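7beta-hydroxysteroid dehydrogenase (Collinsella aerofaciens, PDB 5FYD) catalyses the NADPH-dependent reduction of the 7-oxo group of 7-oxolithocholate to give ursodeoxycholate, as a homodimeric short-chain dehydrogenase of a gut bacterium. Local coordinates at residues C25-A30 / E216-A221; N34-G39 / A78-L83; G50-R53 / E59-V62; G71-V76 / F119-H124; S142-I147 / G234-D239. One frame throughout, in Å; residues are numbered along the deposited sequence. Where two conformers were deposited one is given.

Interaction 1 (C25-A30 / E216-A221); sequences CEKIAA and ECVDEA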
# COMPACT_ATOMS: atom_id res chain seq x y z
N CYS A 25 -13.50 -13.36 10.24
CA CYS A 25 -14.94 -13.17 10.49
C CYS A 25 -15.74 -14.21 9.72
O CYS A 25 -16.62 -14.88 10.27
CB CYS A 25 -15.41 -11.78 10.08
SG CYS A 25 -14.76 -10.42 11.09
N GLU A 26 -15.40 -14.37 8.44
CA GLU A 26 -16.12 -15.31 7.58
C GLU A 26 -15.93 -16.74 8.05
O GLU A 26 -16.88 -17.51 8.09
CB GLU A 26 -15.71 -15.15 6.11
CG GLU A 26 -16.04 -13.79 5.55
CD GLU A 26 -15.34 -13.49 4.23
OE1 GLU A 26 -14.29 -14.08 3.92
OE2 GLU A 26 -15.83 -12.62 3.50
N LYS A 27 -14.70 -17.09 8.44
CA LYS A 27 -14.40 -18.46 8.88
C LYS A 27 -15.16 -18.84 10.17
O LYS A 27 -15.79 -19.90 10.24
CB LYS A 27 -12.89 -18.67 9.06
CG LYS A 27 -12.48 -20.07 9.47
CD LYS A 27 -12.75 -21.13 8.41
CE LYS A 27 -12.02 -22.43 8.74
NZ LYS A 27 -11.84 -23.29 7.54
N ILE A 28 -15.15 -17.96 11.18
CA ILE A 28 -15.86 -18.28 12.41
C ILE A 28 -17.38 -18.27 12.23
O ILE A 28 -18.08 -19.08 12.83
CB ILE A 28 -15.39 -17.46 13.65
CG1 ILE A 28 -15.81 -16.00 13.55
CG2 ILE A 28 -13.88 -17.62 13.87
CD1 ILE A 28 -15.64 -15.28 14.87
N ALA A 29 -17.89 -17.40 11.36
CA ALA A 29 -19.30 -17.39 11.03
C ALA A 29 -19.71 -18.68 10.33
O ALA A 29 -20.73 -19.27 10.68
CB ALA A 29 -19.63 -16.18 10.19
N ALA A 30 -18.89 -19.12 9.37
CA ALA A 30 -19.11 -20.43 8.72
C ALA A 30 -19.09 -21.57 9.72
O ALA A 30 -19.80 -22.59 9.57
CB ALA A 30 -18.06 -20.66 7.65
N GLU A 216 -6.54 -18.68 2.73
CA GLU A 216 -5.65 -19.83 2.89
C GLU A 216 -4.86 -19.74 4.19
O GLU A 216 -4.61 -20.76 4.84
CB GLU A 216 -4.75 -20.00 1.66
CG GLU A 216 -5.50 -20.67 0.52
CD GLU A 216 -5.30 -19.99 -0.81
OE1 GLU A 216 -4.20 -19.43 -1.02
OE2 GLU A 216 -6.26 -19.99 -1.62
N CYS A 217 -4.50 -18.52 4.59
CA CYS A 217 -3.84 -18.30 5.89
C CYS A 217 -4.75 -18.70 7.05
O CYS A 217 -4.34 -19.43 7.96
CB CYS A 217 -3.47 -16.85 6.10
SG CYS A 217 -2.24 -16.28 4.90
N VAL A 218 -5.99 -18.21 7.01
CA VAL A 218 -6.96 -18.56 8.04
C VAL A 218 -7.31 -20.05 8.04
O VAL A 218 -7.44 -20.66 9.11
CB VAL A 218 -8.21 -17.66 7.93
CG1 VAL A 218 -9.31 -18.13 8.86
CG2 VAL A 218 -7.82 -16.23 8.27
N ASP A 219 -7.47 -20.64 6.85
CA ASP A 219 -7.70 -22.07 6.77
C ASP A 219 -6.58 -22.88 7.42
O ASP A 219 -6.85 -23.79 8.22
CB ASP A 219 -7.91 -22.52 5.32
CG ASP A 219 -9.32 -22.20 4.81
OD1 ASP A 219 -10.22 -21.91 5.63
OD2 ASP A 219 -9.52 -22.26 3.57
N GLU A 220 -5.33 -22.52 7.15
CA GLU A 220 -4.21 -23.23 7.77
C GLU A 220 -4.20 -23.04 9.30
O GLU A 220 -4.00 -24.01 10.03
CB GLU A 220 -2.87 -22.79 7.18
CG GLU A 220 -1.72 -23.56 7.79
CD GLU A 220 -0.38 -23.33 7.10
OE1 GLU A 220 -0.27 -22.48 6.19
OE2 GLU A 220 0.57 -24.01 7.50
N ALA A 221 -4.43 -21.82 9.77
CA ALA A 221 -4.50 -21.58 11.22
C ALA A 221 -5.56 -22.47 11.91
O ALA A 221 -5.31 -23.04 12.97
CB ALA A 221 -4.78 -20.11 11.50
O HOH W 1 -9.60 -24.77 8.17

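Interaction 2 (N34-G39 / A78-L83); sequences NVVMVG and AATEGL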
# COMPACT_ATOMS: atom_id res chain seq x y z
N ASN A 34 -21.26 -16.42 16.39
CA ASN A 34 -21.67 -15.03 16.25
C ASN A 34 -20.39 -14.20 16.32
O ASN A 34 -19.43 -14.64 16.92
CB ASN A 34 -22.63 -14.65 17.36
CG ASN A 34 -23.87 -15.52 17.38
OD1 ASN A 34 -24.53 -15.72 16.34
ND2 ASN A 34 -24.20 -16.05 18.54
N VAL A 35 -20.38 -13.03 15.69
CA VAL A 35 -19.11 -12.33 15.43
C VAL A 35 -19.14 -10.93 16.03
O VAL A 35 -20.00 -10.14 15.70
CB VAL A 35 -18.84 -12.24 13.93
CG1 VAL A 35 -17.50 -11.61 13.66
CG2 VAL A 35 -18.90 -13.62 13.29
N VAL A 36 -18.16 -10.64 16.90
CA VAL A 36 -17.90 -9.28 17.34
C VAL A 36 -16.76 -8.82 16.47
O VAL A 36 -15.68 -9.41 16.52
CB VAL A 36 -17.49 -9.20 18.83
CG1 VAL A 36 -17.38 -7.76 19.25
CG2 VAL A 36 -18.47 -9.92 19.71
N MET A 37 -17.00 -7.78 15.68
CA MET A 37 -16.01 -7.27 14.74
C MET A 37 -15.61 -5.86 15.15
O MET A 37 -16.48 -5.00 15.40
CB MET A 37 -16.53 -7.30 13.29
CG MET A 37 -17.80 -6.56 13.01
SD MET A 37 -18.30 -6.90 11.30
CE MET A 37 -18.84 -8.58 11.51
N VAL A 38 -14.29 -5.65 15.26
CA VAL A 38 -13.76 -4.43 15.83
C VAL A 38 -12.75 -3.81 14.91
O VAL A 38 -11.89 -4.51 14.31
CB VAL A 38 -13.09 -4.69 17.18
CG1 VAL A 38 -12.78 -3.36 17.88
CG2 VAL A 38 -13.93 -5.60 18.07
N GLY A 39 -12.85 -2.49 14.78
CA GLY A 39 -11.92 -1.74 13.96
C GLY A 39 -12.27 -0.27 13.94
O GLY A 39 -13.28 0.12 14.50
N ALA A 78 -16.25 -3.65 27.27
CA ALA A 78 -17.62 -3.24 27.61
C ALA A 78 -18.61 -3.82 26.61
O ALA A 78 -19.69 -4.29 27.02
CB ALA A 78 -17.74 -1.72 27.70
N ALA A 79 -18.23 -3.84 25.33
CA ALA A 79 -19.07 -4.40 24.26
C ALA A 79 -19.33 -5.90 24.39
O ALA A 79 -20.43 -6.37 24.05
CB ALA A 79 -18.48 -4.10 22.88
N THR A 80 -18.34 -6.65 24.87
CA THR A 80 -18.53 -8.10 24.99
C THR A 80 -19.00 -8.61 26.35
O THR A 80 -19.25 -9.80 26.50
CB THR A 80 -17.24 -8.88 24.60
OG1 THR A 80 -16.22 -8.63 25.57
CG2 THR A 80 -16.79 -8.44 23.24
N GLU A 81 -19.11 -7.74 27.35
CA GLU A 81 -19.50 -8.17 28.69
C GLU A 81 -20.86 -8.87 28.61
O GLU A 81 -21.75 -8.39 27.94
CB GLU A 81 -19.60 -6.97 29.63
CG GLU A 81 -19.92 -7.33 31.08
CD GLU A 81 -20.13 -6.10 31.95
OE1 GLU A 81 -20.16 -4.97 31.41
OE2 GLU A 81 -20.29 -6.26 33.18
N GLY A 82 -20.97 -10.04 29.24
CA GLY A 82 -22.19 -10.83 29.22
C GLY A 82 -22.36 -11.80 28.05
O GLY A 82 -23.27 -12.66 28.09
N LEU A 83 -21.53 -11.68 27.02
CA LEU A 83 -21.50 -12.65 25.92
C LEU A 83 -20.75 -13.91 26.33
O LEU A 83 -19.75 -13.85 27.06
CB LEU A 83 -20.84 -12.07 24.67
CG LEU A 83 -21.39 -10.79 24.07
CD1 LEU A 83 -20.57 -10.37 22.87
CD2 LEU A 83 -22.86 -10.89 23.68

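Interaction 3 (G50-R53 / E59-V62); sequences GEIR and ETKV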
# COMPACT_ATOMS: atom_id res chain seq x y z
N GLY A 50 -23.45 -6.70 7.90
CA GLY A 50 -24.66 -7.04 7.14
C GLY A 50 -24.42 -8.20 6.19
O GLY A 50 -25.26 -9.10 6.06
N GLU A 51 -23.25 -8.22 5.56
CA GLU A 51 -22.87 -9.32 4.67
C GLU A 51 -22.75 -10.65 5.42
O GLU A 51 -23.22 -11.70 4.95
CB GLU A 51 -21.57 -8.99 3.93
CG GLU A 51 -21.77 -7.85 2.95
CD GLU A 51 -20.52 -7.45 2.18
OE1 GLU A 51 -19.39 -7.69 2.68
OE2 GLU A 51 -20.69 -6.88 1.08
N ILE A 52 -22.16 -10.59 6.61
CA ILE A 52 -22.00 -11.77 7.45
C ILE A 52 -23.38 -12.29 7.87
O ILE A 52 -23.63 -13.49 7.81
CB ILE A 52 -21.10 -11.48 8.67
CG1 ILE A 52 -19.61 -11.31 8.26
CG2 ILE A 52 -21.24 -12.55 9.76
CD1 ILE A 52 -18.85 -12.55 7.94
N ARG A 53 -24.24 -11.40 8.35
CA ARG A 53 -25.58 -11.81 8.74
C ARG A 53 -26.32 -12.47 7.57
O ARG A 53 -26.91 -13.55 7.74
CB ARG A 53 -26.39 -10.61 9.25
CG ARG A 53 -25.94 -10.08 10.61
CD ARG A 53 -26.99 -9.19 11.24
NE ARG A 53 -27.30 -8.02 10.43
CZ ARG A 53 -26.56 -6.90 10.35
NH1 ARG A 53 -25.41 -6.77 11.01
NH2 ARG A 53 -26.97 -5.90 9.58
N GLU A 59 -25.37 -13.88 14.40
CA GLU A 59 -25.50 -12.54 14.97
C GLU A 59 -24.18 -11.80 14.84
O GLU A 59 -23.11 -12.43 14.83
CB GLU A 59 -25.89 -12.60 16.44
CG GLU A 59 -27.26 -13.20 16.70
CD GLU A 59 -27.53 -13.36 18.17
OE1 GLU A 59 -27.15 -14.39 18.74
OE2 GLU A 59 -28.04 -12.40 18.79
N THR A 60 -24.25 -10.48 14.77
CA THR A 60 -23.06 -9.65 14.71
C THR A 60 -23.14 -8.52 15.73
O THR A 60 -24.22 -8.15 16.19
CB THR A 60 -22.83 -9.05 13.31
OG1 THR A 60 -23.93 -8.20 12.95
CG2 THR A 60 -22.61 -10.16 12.27
N LYS A 61 -21.98 -8.04 16.15
CA LYS A 61 -21.86 -6.83 16.94
C LYS A 61 -20.68 -6.05 16.40
O LYS A 61 -19.60 -6.61 16.24
CB LYS A 61 -21.61 -7.19 18.39
CG LYS A 61 -21.80 -6.05 19.38
CD LYS A 61 -21.66 -6.55 20.81
CE LYS A 61 -22.78 -7.49 21.25
NZ LYS A 61 -23.93 -6.73 21.84
N VAL A 62 -20.90 -4.78 16.10
CA VAL A 62 -19.85 -3.93 15.53
C VAL A 62 -19.37 -3.02 16.63
O VAL A 62 -20.19 -2.38 17.30
CB VAL A 62 -20.41 -3.09 14.37
CG1 VAL A 62 -19.46 -1.96 13.99
CG2 VAL A 62 -20.69 -4.00 13.17

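Interaction 4 (G71-V76 / F119-H124); sequences GAAETV and FLKCFH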
# COMPACT_ATOMS: atom_id res chain seq x y z
N GLY A 71 -7.79 3.49 25.79
CA GLY A 71 -9.19 3.11 26.03
C GLY A 71 -9.80 2.17 25.00
O GLY A 71 -10.97 1.77 25.16
N ALA A 72 -9.07 1.83 23.95
CA ALA A 72 -9.63 0.99 22.88
C ALA A 72 -10.04 -0.37 23.45
O ALA A 72 -11.16 -0.83 23.23
CB ALA A 72 -8.62 0.83 21.75
N ALA A 73 -9.16 -1.00 24.21
CA ALA A 73 -9.43 -2.32 24.75
C ALA A 73 -10.64 -2.30 25.67
O ALA A 73 -11.50 -3.15 25.57
CB ALA A 73 -8.22 -2.88 25.47
N GLU A 74 -10.71 -1.29 26.54
CA GLU A 74 -11.86 -1.13 27.43
C GLU A 74 -13.21 -0.96 26.70
O GLU A 74 -14.24 -1.46 27.17
CB GLU A 74 -11.61 0.05 28.39
CG GLU A 74 -10.53 -0.25 29.41
CD GLU A 74 -10.90 -1.35 30.37
OE1 GLU A 74 -12.12 -1.52 30.67
OE2 GLU A 74 -9.98 -2.07 30.82
N THR A 75 -13.19 -0.30 25.56
CA THR A 75 -14.37 -0.18 24.70
C THR A 75 -14.82 -1.56 24.26
O THR A 75 -16.00 -1.91 24.33
CB THR A 75 -14.08 0.70 23.49
OG1 THR A 75 -13.84 2.04 23.95
CG2 THR A 75 -15.21 0.73 22.48
N VAL A 76 -13.86 -2.37 23.86
CA VAL A 76 -14.14 -3.75 23.45
C VAL A 76 -14.69 -4.57 24.63
O VAL A 76 -15.69 -5.26 24.48
CB VAL A 76 -12.88 -4.43 22.88
CG1 VAL A 76 -13.15 -5.89 22.57
CG2 VAL A 76 -12.41 -3.69 21.63
N PHE A 119 -2.95 -5.07 22.17
CA PHE A 119 -2.76 -6.51 22.00
C PHE A 119 -2.78 -7.25 23.34
O PHE A 119 -3.60 -8.15 23.53
CB PHE A 119 -1.44 -6.80 21.28
CG PHE A 119 -0.99 -8.21 21.47
CD1 PHE A 119 -1.72 -9.27 20.91
CD2 PHE A 119 0.12 -8.51 22.23
CE1 PHE A 119 -1.32 -10.57 21.09
CE2 PHE A 119 0.53 -9.82 22.41
CZ PHE A 119 -0.20 -10.86 21.84
N LEU A 120 -1.88 -6.86 24.25
CA LEU A 120 -1.76 -7.60 25.50
C LEU A 120 -2.98 -7.42 26.42
O LEU A 120 -3.35 -8.36 27.09
CB LEU A 120 -0.48 -7.25 26.25
CG LEU A 120 -0.11 -8.30 27.32
CD1 LEU A 120 0.20 -9.69 26.75
CD2 LEU A 120 1.08 -7.82 28.13
N LYS A 121 -3.57 -6.22 26.46
CA LYS A 121 -4.78 -6.01 27.24
C LYS A 121 -5.86 -6.98 26.80
O LYS A 121 -6.49 -7.64 27.63
CB LYS A 121 -5.29 -4.56 27.10
CG LYS A 121 -4.48 -3.54 27.89
CD LYS A 121 -5.09 -2.16 27.76
CE LYS A 121 -4.51 -1.20 28.78
NZ LYS A 121 -5.28 0.08 28.73
N CYS A 122 -6.05 -7.08 25.48
CA CYS A 122 -7.06 -7.97 24.95
C CYS A 122 -6.70 -9.41 25.24
O CYS A 122 -7.55 -10.18 25.70
CB CYS A 122 -7.26 -7.74 23.45
SG CYS A 122 -8.07 -6.18 23.08
N PHE A 123 -5.46 -9.80 24.97
CA PHE A 123 -5.03 -11.19 25.16
C PHE A 123 -5.22 -11.60 26.63
O PHE A 123 -5.75 -12.66 26.92
CB PHE A 123 -3.58 -11.34 24.78
CG PHE A 123 -3.08 -12.75 24.49
CD1 PHE A 123 -3.91 -13.86 24.34
CD2 PHE A 123 -1.71 -12.92 24.30
CE1 PHE A 123 -3.37 -15.10 24.07
CE2 PHE A 123 -1.17 -14.14 23.99
CZ PHE A 123 -2.00 -15.24 23.88
N HIS A 124 -4.83 -10.70 27.53
CA HIS A 124 -4.94 -10.96 28.96
C HIS A 124 -6.40 -11.10 29.40
O HIS A 124 -6.76 -12.05 30.09
CB HIS A 124 -4.29 -9.83 29.75
CG HIS A 124 -4.41 -9.97 31.23
ND1 HIS A 124 -5.24 -9.18 31.98
CD2 HIS A 124 -3.78 -10.79 32.10
CE1 HIS A 124 -5.11 -9.50 33.26
NE2 HIS A 124 -4.24 -10.48 33.35

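Interaction 5 (S142-I147 / G234-D239); sequences SSMTGI and GQRNKD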
# COMPACT_ATOMS: atom_id res chain seq x y z
N SER A 142 1.01 -12.94 13.64
CA SER A 142 2.32 -12.30 13.53
C SER A 142 2.76 -12.16 12.07
O SER A 142 1.99 -12.41 11.12
CB SER A 142 3.33 -13.07 14.38
OG SER A 142 4.53 -12.32 14.53
N SER A 143 4.02 -11.76 11.90
CA SER A 143 4.59 -11.48 10.59
C SER A 143 5.99 -12.01 10.55
O SER A 143 6.70 -12.02 11.58
CB SER A 143 4.62 -9.99 10.38
OG SER A 143 5.25 -9.68 9.16
N MET A 144 6.42 -12.45 9.37
CA MET A 144 7.79 -12.85 9.14
C MET A 144 8.82 -11.76 9.52
O MET A 144 9.93 -12.12 9.89
CB MET A 144 7.97 -13.33 7.69
CG MET A 144 7.46 -14.77 7.54
SD MET A 144 7.36 -15.28 5.84
CE MET A 144 9.10 -15.40 5.45
N THR A 145 8.41 -10.49 9.51
CA THR A 145 9.26 -9.41 10.01
C THR A 145 9.62 -9.59 11.49
O THR A 145 10.68 -9.12 11.92
CB THR A 145 8.63 -8.01 9.81
OG1 THR A 145 7.40 -7.94 10.53
CG2 THR A 145 8.39 -7.70 8.35
N GLY A 146 8.76 -10.26 12.24
CA GLY A 146 9.06 -10.63 13.62
C GLY A 146 10.19 -11.64 13.79
O GLY A 146 10.74 -11.78 14.88
N ILE A 147 10.52 -12.35 12.71
CA ILE A 147 11.63 -13.27 12.65
C ILE A 147 12.87 -12.65 12.02
O ILE A 147 13.97 -12.81 12.54
CB ILE A 147 11.22 -14.55 11.86
CG1 ILE A 147 9.99 -15.19 12.51
CG2 ILE A 147 12.40 -15.51 11.75
CD1 ILE A 147 9.36 -16.29 11.71
N GLY A 234 1.93 -21.08 4.96
CA GLY A 234 2.37 -21.41 3.61
C GLY A 234 3.68 -22.17 3.61
O GLY A 234 4.59 -21.87 4.37
N GLN A 235 3.78 -23.15 2.71
CA GLN A 235 4.96 -24.00 2.65
C GLN A 235 6.24 -23.24 2.28
O GLN A 235 7.29 -23.42 2.92
CB GLN A 235 4.72 -25.16 1.67
CG GLN A 235 5.81 -26.23 1.73
CD GLN A 235 5.93 -26.87 3.11
OE1 GLN A 235 4.94 -27.25 3.72
NE2 GLN A 235 7.15 -26.98 3.61
N ARG A 236 6.16 -22.41 1.26
CA ARG A 236 7.33 -21.66 0.81
C ARG A 236 7.90 -20.80 1.93
O ARG A 236 9.11 -20.65 2.06
CB ARG A 236 6.98 -20.79 -0.41
CG ARG A 236 8.07 -19.81 -0.85
CD ARG A 236 7.98 -18.44 -0.15
NE ARG A 236 9.14 -17.58 -0.46
CZ ARG A 236 9.52 -16.49 0.23
NH1 ARG A 236 8.86 -16.09 1.33
NH2 ARG A 236 10.58 -15.81 -0.17
N ASN A 237 7.01 -20.16 2.70
CA ASN A 237 7.46 -19.31 3.80
C ASN A 237 8.13 -20.11 4.88
O ASN A 237 9.14 -19.68 5.41
CB ASN A 237 6.29 -18.54 4.41
CG ASN A 237 5.77 -17.46 3.49
OD1 ASN A 237 6.53 -16.89 2.69
ND2 ASN A 237 4.48 -17.15 3.60
N LYS A 238 7.59 -21.29 5.21
CA LYS A 238 8.22 -22.17 6.20
C LYS A 238 9.65 -22.53 5.79
O LYS A 238 10.59 -22.47 6.59
CB LYS A 238 7.45 -23.49 6.39
CG LYS A 238 6.09 -23.39 7.03
CD LYS A 238 5.36 -24.75 6.94
CE LYS A 238 3.93 -24.68 7.49
NZ LYS A 238 3.05 -23.87 6.62
N ASP A 239 9.78 -22.94 4.54
CA ASP A 239 11.06 -23.38 4.02
C ASP A 239 12.04 -22.22 3.87
O ASP A 239 13.24 -22.39 4.08
CB ASP A 239 10.89 -24.08 2.68
CG ASP A 239 10.07 -25.35 2.78
OD1 ASP A 239 10.01 -26.00 3.84
OD2 ASP A 239 9.48 -25.73 1.74

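Interaction 1 (C25-A30 / E216-A221)
The ammonium group of K27 is gripped twice from helix 214-224: K27 NZ forms a salt bridge of 2.9 Å with D219 OD1 and gives a hydrogen bond of 2.8 Å to water 1. That water in turn donates to the backbone D219 O, so one residue holds the lysine through its carboxylate directly and through its carbonyl by way of solvent. The contact is a helix-helix pairing in the Rossmann-fold domain, between helix 19-30, the first helix after strand 10-14, and a helix from far along the chain. NZ meets the carboxylate from above, 41° out of its plane, and the two side chains cross at about a right angle. Lysine suits this position because its long aliphatic stem can pack on V218 while NZ reaches the carboxylate. With CG anti to the backbone N (chi1 -178°) the lower part of the chain leads toward the other helix, and a bend at chi2 of 66° helps bring the ammonium to the carboxylate. Below the charged pair, K27 and V218 slide past each other in opposite directions. V218 is buried and branched at CB, fit for the apolar floor of the contact, and its side chain also lies near that of V20 in the NADP(+) site. F222 adds an aromatic neighbour to K27 and I28. The apolar touch itself is narrow: V218 CG1 sits 3.6 Å from K27 CB and 3.8 Å from K27 CG.

Interaction 2 (N34-G39 / A78-L83)
No ring, amide or carboxylate has a face or edge in the meeting of V36 with T80 and L83; the contact is made of methyl groups. It belongs to the Rossmann fold: V36 stands on strand 34-39 of the parallel sheet, while T80 and L83 are the first and last residues of the type II turn that follows A78 and A79 of helix 72-80. V36 CG1 lies 4.1 Å from T80 CG2, the two side chains crossing at about a right angle; V36 CG2 lies near the same methyl and also reaches L83, valine and leucine meeting tip to tip. A valine suits the sheet because its branched CB favours extended backbone and turns two methyls to the helix layer. T80 uses its mixed side chain on two fronts: chi1 of 68° sets OG1 between the backbone N and carbonyl carbon, where it hydrogen-bonds to Y126 OH, and leaves CG2 for V36. The turn, closed by a hydrogen bond of 3.0 Å from L83 N to T80 O, brings the leucine back to the sheet. G82 has a positive phi of 87°, which glycine takes readily. The closest touch is V36 CG2 against L83 CD1, at 3.8 Å.

Interaction 3 (G50-R53 / E59-V62)
A beta-alpha-beta crossover, strand 34-39 through helix 42-56 to strand 60-64, is closed here where R53 and I52 near the end of the helix meet T60 at the start of the edge strand. Such units are the building blocks of the Rossmann fold. R53 NH1 donates a hydrogen bond of 2.8 Å to T60 OG1, with an N-H...O angle of 151°, and the hydroxyl oxygen lies in the guanidinium plane at its edge. The arginine chain is bent at chi3 (-61°), which folds the guanidinium back over its own helix. One face of the group accordingly lies over G50, whose CA is 3.5 Å above the plane of the R53 guanidinium, offset toward the rim. The stem of the arginine packs too, R53 CG being 3.7 Å from T60 CG2. That methyl also meets the buried I52, whose CG2 approaches T60 CG2 to 3.7 Å, while its CD1 leads away to C25 and E26 of helix 19-30; A29 packs on the same CG2. T60 therefore faces the helix with a methyl for the apolar side and a hydroxyl for the solvent-facing side, which suits its place at the border of the core. Since a probably charged guanidinium donates to a neutral oxygen, the bond should hold the threonine rotamer and the arginine's bend together, without pairing the arginine's charge across this contact.

Interaction 4 (G71-V76 / F119-H124)
A73 meets K121 and C122 with nothing but its CB, which fits against two neighbouring residues of the facing helix. K121 has CG anti to its carbonyl carbon (chi1 -75°) and, extended beyond CG, lays its chain alongside the alanine: K121 CB is 3.8 Å and K121 CD 3.9 Å from A73 CB, with the ammonium carried on toward the exterior. E74 OE2 stays 5.6 Å from K121 NZ, not in contact, where opposite charges can probably attract only mildly. C122, at a chi1 of -71°, turns its SG inward, 4.1 Å from A73 CB, and also packs against L14 and M88 of the sheet. The pair joins helices 72-80 and 105-132, which lie side by side in the helical layer of the Rossmann fold; alanine and cysteine are small enough to let the backbones come close, with A73 CA and C122 CA 6.1 Å apart. V76 continues this inner side onto L12 and L14. The start of the shorter helix has its own arrangement. G71, the N-cap residue, adopts a positive phi of 89°, readily available to glycine, and its carbonyl oxygen accepts twice from T75. T75 OG1 reaches G71 O at 3.1 Å from above the carbonyl plane, while T75 N comes to G71 O from the opposite face.

Interaction 5 (S142-I147 / G234-D239)
M144 lays its sulfur against the side-chain amide of N237, with M144 SD 3.6 Å from N237 CG and 3.7 Å from N237 CB. A bend at chi3 (70°) turns the terminal methyl from the sulfur toward R236, M144 CE standing 4.2 Å from R236 NH1 at an oblique approach. Methionine suits this place because its flexible, polarisable chain can follow a polar surface whose N-H groups are engaged by other partners. R236 NH1 donates to N237 OD1 at 2.8 Å, nearly along the C=O axis and from the edge of the guanidinium, whose plane contains the oxygen; N237 ND2 gives a hydrogen bond to the backbone oxygen of A233. The two bonds should limit rotation of the asparagine amide under the methionine. The same R236 NH1 also donates to the carbonyl oxygen of G200 of the second subunit, which packs on M144 and N237 as well and makes the contact part of the dimer. Within 142-147, S143 OG and T145 OG1 share a hydrogen bond of 3.1 Å, either being able to donate, beside Y156 and K160. S143 is inferred to stabilise the transition state and Y156 to be the proton acceptor. The contact thus ties the loop after the serine of a classical short-chain dehydrogenase active site to helix 235-247, which carries the NADP(+)-binding S240 and belongs largely to the C-terminal stretch without which the enzyme has no activity.

Interactions 2 and 4 are buried and apolar and share helix 72-80, touching where V38 meets V76; interaction 2 packs this helix on the sheet, interaction 4 packs it on another helix. Interactions 1 and 3 are only partly buried, and each pairs an apolar floor with a polar bond at its outer side, a salt bridge in one and an arginine-hydroxyl bond in the other. I52 of interaction 3 packs on the helix of interaction 1, and adjacent strands join interactions 2 and 3. Interaction 5 lies across the chain's centre from interactions 2, 3 and 4; it is buried, a thioether packed on a hydrogen-bonded amide, and involves the second subunit. E220 links it to interaction 1 through K238 and G234.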